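Local coordinates for protein alpha-fucosidase (Bifidobacterium bifidum, PDB 2EAB) that probably hydrolyses alpha-1,2-linked L-fucosyl groups, this chain being the catalytic part of a longer calcium-binding protein, at residues V604-W615 with A628-L638; Q857-V868 with G889-K897. All coordinates share one frame; numbering follows the deposited sequence.

Contact 1 of 2, residues V604-W615 with A628-L638; sequences VGNTTDCSADNW and ANRSWSCAKSL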
loop_
_atom_site.group_PDB
_atom_site.type_symbol
_atom_site.label_atom_id
_atom_site.label_comp_id
_atom_site.label_asym_id
_atom_site.label_seq_id
_atom_site.Cartn_x
_atom_site.Cartn_y
_atom_site.Cartn_z
ATOM N N VAL A 604 -17.866 24.532 -4.642
ATOM C CA VAL A 604 -16.539 25.112 -4.852
ATOM C C VAL A 604 -16.462 26.520 -4.258
ATOM O O VAL A 604 -15.505 26.856 -3.555
ATOM C CB VAL A 604 -16.156 25.122 -6.357
ATOM C CG1 VAL A 604 -14.878 25.919 -6.604
ATOM C CG2 VAL A 604 -15.993 23.699 -6.868
ATOM N N GLY A 605 -17.476 27.334 -4.543
ATOM C CA GLY A 605 -17.530 28.705 -4.053
ATOM C C GLY A 605 -16.364 29.546 -4.529
ATOM O O GLY A 605 -15.892 29.403 -5.660
ATOM N N ASN A 606 -15.888 30.411 -3.641
ATOM C CA ASN A 606 -14.876 31.405 -3.974
ATOM C C ASN A 606 -14.273 31.984 -2.697
ATOM O O ASN A 606 -14.596 31.531 -1.596
ATOM C CB ASN A 606 -15.487 32.518 -4.842
ATOM C CG ASN A 606 -16.647 33.229 -4.155
ATOM O OD1 ASN A 606 -16.598 33.525 -2.959
ATOM N ND2 ASN A 606 -17.696 33.516 -4.919
ATOM N N THR A 607 -13.411 32.986 -2.842
ATOM C CA THR A 607 -12.776 33.621 -1.687
ATOM C C THR A 607 -13.305 35.036 -1.424
ATOM O O THR A 607 -12.613 35.866 -0.828
ATOM C CB THR A 607 -11.237 33.634 -1.815
ATOM O OG1 THR A 607 -10.861 34.365 -2.989
ATOM C CG2 THR A 607 -10.692 32.212 -1.907
ATOM N N THR A 608 -14.532 35.297 -1.865
ATOM C CA THR A 608 -15.184 36.585 -1.639
ATOM C C THR A 608 -15.796 36.608 -0.243
ATOM O O THR A 608 -16.537 35.693 0.127
ATOM C CB THR A 608 -16.275 36.851 -2.695
ATOM O OG1 THR A 608 -15.714 36.721 -4.006
ATOM C CG2 THR A 608 -16.870 38.253 -2.535
ATOM N N ASP A 609 -15.489 37.657 0.523
ATOM C CA ASP A 609 -15.943 37.782 1.914
ATOM C C ASP A 609 -15.565 36.530 2.707
ATOM O O ASP A 609 -16.383 35.937 3.416
ATOM C CB ASP A 609 -17.448 38.071 1.980
ATOM C CG ASP A 609 -17.823 39.357 1.267
ATOM O OD1 ASP A 609 -17.121 40.373 1.461
ATOM O OD2 ASP A 609 -18.816 39.347 0.510
ATOM N N CYS A 610 -14.300 36.153 2.566
ATOM C CA CYS A 610 -13.776 34.928 3.138
ATOM C C CYS A 610 -12.852 35.261 4.298
ATOM O O CYS A 610 -11.834 35.934 4.126
ATOM C CB CYS A 610 -13.047 34.132 2.060
ATOM S SG CYS A 610 -12.233 32.640 2.632
ATOM N N SER A 611 -13.227 34.781 5.480
ATOM C CA SER A 611 -12.524 35.083 6.717
ATOM C C SER A 611 -12.675 33.911 7.671
ATOM O O SER A 611 -13.706 33.242 7.673
ATOM C CB SER A 611 -13.134 36.331 7.358
ATOM O OG SER A 611 -12.650 36.521 8.676
ATOM N N ALA A 612 -11.657 33.684 8.497
ATOM C CA ALA A 612 -11.741 32.667 9.544
ATOM C C ALA A 612 -12.856 32.984 10.539
ATOM O O ALA A 612 -13.357 32.086 11.218
ATOM C CB ALA A 612 -10.408 32.513 10.254
ATOM N N ASP A 613 -13.254 34.256 10.605
ATOM C CA ASP A 613 -14.390 34.678 11.423
ATOM C C ASP A 613 -15.710 34.047 10.966
ATOM O O ASP A 613 -16.669 33.988 11.741
ATOM C CB ASP A 613 -14.526 36.206 11.420
ATOM C CG ASP A 613 -13.439 36.899 12.222
ATOM O OD1 ASP A 613 -12.796 36.249 13.074
ATOM O OD2 ASP A 613 -13.236 38.114 12.009
ATOM N N ASN A 614 -15.757 33.577 9.718
ATOM C CA ASN A 614 -16.949 32.926 9.169
ATOM C C ASN A 614 -17.281 31.599 9.849
ATOM O O ASN A 614 -18.361 31.053 9.640
ATOM C CB ASN A 614 -16.807 32.699 7.658
ATOM C CG ASN A 614 -16.654 33.991 6.873
ATOM O OD1 ASN A 614 -16.792 35.095 7.414
ATOM N ND2 ASN A 614 -16.370 33.857 5.583
ATOM N N TRP A 615 -16.345 31.088 10.647
ATOM C CA TRP A 615 -16.518 29.808 11.337
ATOM C C TRP A 615 -17.048 29.941 12.770
ATOM O O TRP A 615 -17.118 28.953 13.503
ATOM C CB TRP A 615 -15.225 28.981 11.284
ATOM C CG TRP A 615 -15.182 28.103 10.074
ATOM C CD1 TRP A 615 -15.443 26.759 10.026
ATOM C CD2 TRP A 615 -14.896 28.505 8.727
ATOM N NE1 TRP A 615 -15.330 26.302 8.737
ATOM C CE2 TRP A 615 -14.994 27.350 7.918
ATOM C CE3 TRP A 615 -14.555 29.726 8.126
ATOM C CZ2 TRP A 615 -14.765 27.381 6.539
ATOM C CZ3 TRP A 615 -14.332 29.756 6.750
ATOM C CH2 TRP A 615 -14.435 28.590 5.974
ATOM N N ALA A 628 -22.659 32.986 5.915
ATOM C CA ALA A 628 -21.256 33.334 5.690
ATOM C C ALA A 628 -20.581 32.343 4.743
ATOM O O ALA A 628 -20.973 31.180 4.666
ATOM C CB ALA A 628 -20.507 33.413 7.007
ATOM N N ASN A 629 -19.577 32.822 4.014
ATOM C CA ASN A 629 -18.839 31.993 3.072
ATOM C C ASN A 629 -17.989 30.953 3.800
ATOM O O ASN A 629 -16.985 31.291 4.420
ATOM C CB ASN A 629 -17.973 32.880 2.169
ATOM C CG ASN A 629 -17.237 32.098 1.093
ATOM O OD1 ASN A 629 -17.310 30.867 1.023
ATOM N ND2 ASN A 629 -16.512 32.819 0.244
ATOM N N ARG A 630 -18.415 29.695 3.729
ATOM C CA ARG A 630 -17.631 28.571 4.244
ATOM C C ARG A 630 -17.428 27.548 3.132
ATOM O O ARG A 630 -17.347 26.343 3.378
ATOM C CB ARG A 630 -18.300 27.943 5.472
ATOM C CG ARG A 630 -18.272 28.842 6.695
ATOM C CD ARG A 630 -18.913 28.190 7.906
ATOM N NE ARG A 630 -20.364 28.063 7.776
ATOM C CZ ARG A 630 -21.249 28.980 8.162
ATOM N NH1 ARG A 630 -20.845 30.114 8.719
ATOM N NH2 ARG A 630 -22.545 28.754 7.995
ATOM N N SER A 631 -17.339 28.045 1.900
ATOM C CA SER A 631 -17.150 27.196 0.731
ATOM C C SER A 631 -15.787 26.512 0.756
ATOM O O SER A 631 -14.877 26.923 1.491
ATOM C CB SER A 631 -17.301 28.009 -0.554
ATOM O OG SER A 631 -16.255 28.956 -0.682
ATOM N N TRP A 632 -15.639 25.482 -0.066
ATOM C CA TRP A 632 -14.382 24.754 -0.121
ATOM C C TRP A 632 -13.204 25.654 -0.496
ATOM O O TRP A 632 -12.137 25.549 0.104
ATOM C CB TRP A 632 -14.473 23.567 -1.073
ATOM C CG TRP A 632 -15.459 22.520 -0.637
ATOM C CD1 TRP A 632 -16.081 22.412 0.583
ATOM C CD2 TRP A 632 -15.918 21.415 -1.418
ATOM N NE1 TRP A 632 -16.905 21.314 0.595
ATOM C CE2 TRP A 632 -16.818 20.680 -0.618
ATOM C CE3 TRP A 632 -15.651 20.971 -2.722
ATOM C CZ2 TRP A 632 -17.465 19.532 -1.084
ATOM C CZ3 TRP A 632 -16.292 19.828 -3.183
ATOM C CH2 TRP A 632 -17.186 19.122 -2.364
ATOM N N SER A 633 -13.396 26.543 -1.474
ATOM C CA SER A 633 -12.342 27.487 -1.873
ATOM C C SER A 633 -11.952 28.416 -0.727
ATOM O O SER A 633 -10.768 28.685 -0.509
ATOM C CB SER A 633 -12.772 28.323 -3.082
ATOM O OG SER A 633 -12.973 27.503 -4.220
ATOM N N CYS A 634 -12.952 28.905 0.003
ATOM C CA CYS A 634 -12.701 29.785 1.132
ATOM C C CYS A 634 -11.914 29.058 2.220
ATOM O O CYS A 634 -10.859 29.526 2.647
ATOM C CB CYS A 634 -14.013 30.337 1.682
ATOM S SG CYS A 634 -13.779 31.358 3.149
ATOM N N ALA A 635 -12.413 27.897 2.642
ATOM C CA ALA A 635 -11.757 27.114 3.689
ATOM C C ALA A 635 -10.306 26.800 3.314
ATOM O O ALA A 635 -9.393 26.983 4.120
ATOM C CB ALA A 635 -12.532 25.828 3.967
ATOM N N LYS A 636 -10.099 26.358 2.076
ATOM C CA LYS A 636 -8.767 25.996 1.594
ATOM C C LYS A 636 -7.804 27.183 1.679
ATOM O O LYS A 636 -6.649 27.030 2.086
ATOM C CB LYS A 636 -8.863 25.487 0.155
ATOM C CG LYS A 636 -7.542 25.139 -0.498
ATOM C CD LYS A 636 -7.774 24.512 -1.859
ATOM C CE LYS A 636 -6.496 24.447 -2.668
ATOM N NZ LYS A 636 -6.100 25.780 -3.189
ATOM N N SER A 637 -8.295 28.368 1.311
ATOM C CA SER A 637 -7.476 29.582 1.285
ATOM C C SER A 637 -7.074 30.069 2.677
ATOM O O SER A 637 -6.144 30.866 2.809
ATOM C CB SER A 637 -8.205 30.707 0.539
ATOM O OG SER A 637 -9.208 31.305 1.343
ATOM N N LEU A 638 -7.780 29.605 3.706
ATOM C CA LEU A 638 -7.561 30.085 5.069
ATOM C C LEU A 638 -6.633 29.214 5.900
ATOM O O LEU A 638 -6.254 29.595 7.010
ATOM C CB LEU A 638 -8.894 30.259 5.793
ATOM C CG LEU A 638 -9.819 31.354 5.262
ATOM C CD1 LEU A 638 -11.183 31.223 5.911
ATOM C CD2 LEU A 638 -9.237 32.746 5.488
HETATM O O HOH W 1 -19.050 35.666 3.916
#
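Ala628 sets its CB against Asn614 CB at 3.8 Å. Asn629 follows, with CG anti to its own N (chi1 -176°), which carries the amide out to the 606-608 bend. There ND2 donates to Asn606 O at 3.0 Å and Thr608 O at 2.9 Å, both near its amide plane, while OD1 accepts from Ser631 N, which makes an Asx turn, and also from Ser631 OG; bonds at both ends fix the amide's rotation. Asn629 O takes Asn614 ND2, whose second N-H reaches Asp609 O on a lone pair. Arg630 lays CG over the Trp615 six-membered ring, 3.7 Å from its centroid and 7° off the normal, a CH-pi contact; a bend at chi3 then brings NH1 to Asn614 O at 2.8 Å. Ser631 is the helix N-cap. In the first turn, Ser633 grips Val604 O twice, through OG at 2.7 Å and through N. Cys634 SG closes the 2.1 Å disulfide to Cys610 SG (chi3 96°) and lies at the Trp615 ring edge. Leu638 CD1 ends the row, 3.6 Å from Trp615 CZ3. Amide, hydroxyl and guanidinium donors thus meet main-chain carbonyls, so an irregular loop is fastened by polar bonds and one covalent link, without any salt bridge between the segments.

Contact 2 of 2, residues Q857-V868 with G889-K897; sequences QNYEVKNGDTAV and GTTYTITKK
Asn858 O is gripped by Lys897 N at 2.9 Å, with an N-H...O angle of 171°, and by a water that also donates to Lys897 O. The Lys897 side chain, bent at chi3, turns back so that NZ makes a weak bond to Gln857 O, supported by a second shared water. From here strands 859-863 and 890-896 run antiparallel (152° between their directions). Glu860 and Thr895 form one hydrogen-bonded pair, and Lys862 with Thr893 the next, where Thr893 N to Lys862 O is 2.8 Å. On the face bearing these four side chains, a water links Glu860 OE2, Thr895 OG1 and Lys896 O. The other face is apolar: Val861 CG2 lies alongside Ile894 CG1 at 4.1 Å, and Val868 CG2 meets the edge of the Tyr892 ring, 3.9 Å from CD1. Tyr859 has CG anti to its carbonyl carbon (chi1 -64°), which runs the ring beside Lys896, CE1 to CG 3.8 Å, while its CB touches Ile894 CG2 at 3.7 Å; the hydroxyl bonds to Ala834 O. Replacing Tyr859 with an alanine would probably leave Ala834 O without this donor and open a gap beside the Lys896 methylenes. A type II' turn from Asn863 to Thr866 leads into edge strand 866-867. Beyond strand 890-896 the same sheet continues into strand 833-841, while Tyr859, Val861 and Ile894 reach across to a second sheet, packing on Leu882 and Phe884 of strand 880-884 and Ile851 of strand 847-851.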
loop_
_atom_site.group_PDB
_atom_site.type_symbol
_atom_site.label_atom_id
_atom_site.label_comp_id
_atom_site.label_asym_id
_atom_site.label_seq_id
_atom_site.Cartn_x
_atom_site.Cartn_y
_atom_site.Cartn_z
ATOM N N GLN A 857 12.912 22.264 -24.238
ATOM C CA GLN A 857 13.108 23.234 -25.315
ATOM C C GLN A 857 14.069 22.728 -26.397
ATOM O O GLN A 857 14.107 23.267 -27.506
ATOM C CB GLN A 857 13.584 24.585 -24.756
ATOM C CG GLN A 857 15.043 24.631 -24.293
ATOM C CD GLN A 857 15.260 24.139 -22.862
ATOM O OE1 GLN A 857 14.388 23.501 -22.262
ATOM N NE2 GLN A 857 16.435 24.424 -22.317
ATOM N N ASN A 858 14.837 21.691 -26.068
ATOM C CA ASN A 858 15.800 21.091 -26.988
ATOM C C ASN A 858 15.231 19.930 -27.806
ATOM O O ASN A 858 15.952 19.306 -28.593
ATOM C CB ASN A 858 17.023 20.611 -26.205
ATOM C CG ASN A 858 17.732 21.735 -25.472
ATOM O OD1 ASN A 858 17.938 21.667 -24.258
ATOM N ND2 ASN A 858 18.107 22.780 -26.205
ATOM N N TYR A 859 13.943 19.648 -27.623
ATOM C CA TYR A 859 13.302 18.478 -28.215
ATOM C C TYR A 859 12.159 18.857 -29.147
ATOM O O TYR A 859 11.689 19.996 -29.146
ATOM C CB TYR A 859 12.784 17.536 -27.115
ATOM C CG TYR A 859 13.861 16.929 -26.240
ATOM C CD1 TYR A 859 14.223 15.588 -26.367
ATOM C CD2 TYR A 859 14.516 17.696 -25.281
ATOM C CE1 TYR A 859 15.211 15.025 -25.558
ATOM C CE2 TYR A 859 15.507 17.150 -24.473
ATOM C CZ TYR A 859 15.852 15.818 -24.618
ATOM O OH TYR A 859 16.832 15.284 -23.813
ATOM N N GLU A 860 11.714 17.880 -29.933
ATOM C CA GLU A 860 10.580 18.048 -30.833
ATOM C C GLU A 860 9.680 16.818 -30.782
ATOM O O GLU A 860 10.122 15.733 -30.389
ATOM C CB GLU A 860 11.052 18.317 -32.265
ATOM C CG GLU A 860 11.921 17.215 -32.847
ATOM C CD GLU A 860 12.510 17.566 -34.201
ATOM O OE1 GLU A 860 12.279 18.693 -34.693
ATOM O OE2 GLU A 860 13.212 16.706 -34.768
ATOM N N VAL A 861 8.427 17.000 -31.190
ATOM C CA VAL A 861 7.390 15.981 -31.045
ATOM C C VAL A 861 6.922 15.482 -32.409
ATOM O O VAL A 861 6.655 16.277 -33.320
ATOM C CB VAL A 861 6.173 16.527 -30.254
ATOM C CG1 VAL A 861 5.152 15.421 -29.982
ATOM C CG2 VAL A 861 6.619 17.169 -28.943
ATOM N N LYS A 862 6.826 14.162 -32.542
ATOM C CA LYS A 862 6.316 13.541 -33.755
ATOM C C LYS A 862 5.235 12.510 -33.447
ATOM O O LYS A 862 5.213 11.907 -32.369
ATOM C CB LYS A 862 7.449 12.895 -34.557
ATOM C CG LYS A 862 8.464 13.889 -35.121
ATOM C CD LYS A 862 9.562 13.188 -35.901
ATOM C CE LYS A 862 10.696 14.145 -36.247
ATOM N NZ LYS A 862 11.781 13.472 -37.018
ATOM N N ASN A 863 4.323 12.345 -34.397
ATOM C CA ASN A 863 3.381 11.242 -34.408
ATOM C C ASN A 863 3.799 10.357 -35.573
ATOM O O ASN A 863 3.425 10.607 -36.725
ATOM C CB ASN A 863 1.946 11.758 -34.570
ATOM C CG ASN A 863 0.928 10.637 -34.745
ATOM O OD1 ASN A 863 1.241 9.455 -34.587
ATOM N ND2 ASN A 863 -0.301 11.012 -35.075
ATOM N N GLY A 864 4.601 9.340 -35.272
ATOM C CA GLY A 864 5.252 8.543 -36.307
ATOM C C GLY A 864 6.235 9.414 -37.068
ATOM O O GLY A 864 7.193 9.931 -36.489
ATOM N N ASP A 865 5.981 9.594 -38.364
ATOM C CA ASP A 865 6.817 10.443 -39.215
ATOM C C ASP A 865 6.276 11.872 -39.308
ATOM O O ASP A 865 6.952 12.766 -39.825
ATOM C CB ASP A 865 6.944 9.841 -40.623
ATOM C CG ASP A 865 7.567 8.450 -40.621
ATOM O OD1 ASP A 865 8.357 8.133 -39.705
ATOM O OD2 ASP A 865 7.268 7.672 -41.553
ATOM N N THR A 866 5.062 12.080 -38.801
ATOM C CA THR A 866 4.377 13.368 -38.909
ATOM C C THR A 866 4.759 14.311 -37.767
ATOM O O THR A 866 4.647 13.956 -36.591
ATOM C CB THR A 866 2.838 13.182 -38.951
ATOM O OG1 THR A 866 2.495 12.243 -39.978
ATOM C CG2 THR A 866 2.130 14.504 -39.230
ATOM N N ALA A 867 5.208 15.512 -38.125
ATOM C CA ALA A 867 5.531 16.544 -37.144
ATOM C C ALA A 867 4.272 16.997 -36.413
ATOM O O ALA A 867 3.216 17.178 -37.022
ATOM C CB ALA A 867 6.216 17.728 -37.815
ATOM N N VAL A 868 4.394 17.159 -35.100
ATOM C CA VAL A 868 3.290 17.600 -34.261
ATOM C C VAL A 868 3.553 19.035 -33.834
ATOM O O VAL A 868 4.652 19.356 -33.380
ATOM C CB VAL A 868 3.140 16.682 -33.018
ATOM C CG1 VAL A 868 2.181 17.274 -31.992
ATOM C CG2 VAL A 868 2.684 15.293 -33.439
ATOM N N GLY A 889 -5.360 7.160 -27.891
ATOM C CA GLY A 889 -4.895 6.024 -28.683
ATOM C C GLY A 889 -3.592 6.270 -29.422
ATOM O O GLY A 889 -2.984 5.331 -29.940
ATOM N N THR A 890 -3.155 7.527 -29.460
ATOM C CA THR A 890 -1.959 7.905 -30.214
ATOM C C THR A 890 -0.721 7.998 -29.320
ATOM O O THR A 890 -0.792 8.494 -28.192
ATOM C CB THR A 890 -2.186 9.229 -30.986
ATOM O OG1 THR A 890 -3.340 9.095 -31.828
ATOM C CG2 THR A 890 -0.985 9.579 -31.859
ATOM N N THR A 891 0.399 7.488 -29.828
ATOM C CA THR A 891 1.693 7.613 -29.173
ATOM C C THR A 891 2.543 8.673 -29.872
ATOM O O THR A 891 2.701 8.669 -31.101
ATOM C CB THR A 891 2.439 6.257 -29.112
ATOM O OG1 THR A 891 1.686 5.340 -28.312
ATOM C CG2 THR A 891 3.823 6.413 -28.497
ATOM N N TYR A 892 3.083 9.578 -29.063
ATOM C CA TYR A 892 3.913 10.681 -29.532
ATOM C C TYR A 892 5.350 10.414 -29.146
ATOM O O TYR A 892 5.632 9.990 -28.020
ATOM C CB TYR A 892 3.408 12.003 -28.940
ATOM C CG TYR A 892 1.968 12.229 -29.309
ATOM C CD1 TYR A 892 1.633 12.939 -30.460
ATOM C CD2 TYR A 892 0.940 11.673 -28.550
ATOM C CE1 TYR A 892 0.310 13.116 -30.828
ATOM C CE2 TYR A 892 -0.384 11.840 -28.912
ATOM C CZ TYR A 892 -0.693 12.565 -30.049
ATOM O OH TYR A 892 -2.005 12.724 -30.408
ATOM N N THR A 893 6.253 10.637 -30.093
ATOM C CA THR A 893 7.662 10.385 -29.869
ATOM C C THR A 893 8.410 11.711 -29.780
ATOM O O THR A 893 8.296 12.564 -30.669
ATOM C CB THR A 893 8.249 9.476 -30.973
ATOM O OG1 THR A 893 7.469 8.277 -31.068
ATOM C CG2 THR A 893 9.688 9.102 -30.667
ATOM N N ILE A 894 9.160 11.875 -28.696
ATOM C CA ILE A 894 9.872 13.116 -28.409
ATOM C C ILE A 894 11.367 12.850 -28.430
ATOM O O ILE A 894 11.862 11.987 -27.701
ATOM C CB ILE A 894 9.440 13.714 -27.049
ATOM C CG1 ILE A 894 7.912 13.847 -26.984
ATOM C CG2 ILE A 894 10.111 15.061 -26.821
ATOM C CD1 ILE A 894 7.373 14.246 -25.621
ATOM N N THR A 895 12.075 13.584 -29.289
ATOM C CA THR A 895 13.502 13.367 -29.523
ATOM C C THR A 895 14.239 14.699 -29.620
ATOM O O THR A 895 13.622 15.731 -29.865
ATOM C CB THR A 895 13.737 12.586 -30.834
ATOM O OG1 THR A 895 12.994 13.208 -31.891
ATOM C CG2 THR A 895 13.302 11.131 -30.690
ATOM N N LYS A 896 15.558 14.666 -29.427
ATOM C CA LYS A 896 16.393 15.864 -29.549
ATOM C C LYS A 896 16.323 16.447 -30.951
ATOM O O LYS A 896 16.410 15.713 -31.942
ATOM C CB LYS A 896 17.856 15.542 -29.266
ATOM C CG LYS A 896 18.214 15.261 -27.825
ATOM C CD LYS A 896 19.727 15.083 -27.681
ATOM C CE LYS A 896 20.271 13.923 -28.520
ATOM N NZ LYS A 896 19.719 12.594 -28.121
ATOM N N LYS A 897 16.188 17.767 -31.034
ATOM C CA LYS A 897 16.299 18.464 -32.313
ATOM C C LYS A 897 17.733 18.385 -32.832
ATOM O O LYS A 897 18.690 18.402 -32.054
ATOM C CB LYS A 897 15.882 19.925 -32.175
ATOM C CG LYS A 897 14.395 20.132 -31.942
ATOM C CD LYS A 897 14.044 21.611 -31.853
ATOM C CE LYS A 897 14.600 22.244 -30.587
ATOM N NZ LYS A 897 14.446 23.725 -30.599
HETATM O O HOH W 2 12.221 24.458 -29.075
HETATM O O HOH W 3 18.705 20.078 -29.523
HETATM O O HOH W 4 14.509 14.695 -33.492
HETATM O O HOH W 5 5.072 8.291 -32.529
#

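How the contacts relate
Following the chain from its N terminus, contact 1 comes first, in the family 95 catalytic domain after helix 577-596. It closes a short loop whose twelve intervening residues hold neither helix nor strand, and it fastens that irregular chain to the start of helix 632-639. Contact 2 opens only later, in the C-terminal domain, and closes a longer excursion of twenty residues that includes strands 871-874 and 880-884; it brings the last strand of the chain, 890-896, against 859-863. The two closures are therefore in series, neither nesting nor crossing. Their centres lie 44 Å apart and their nearest atoms about 28 Å, so each ties up its own domain locally.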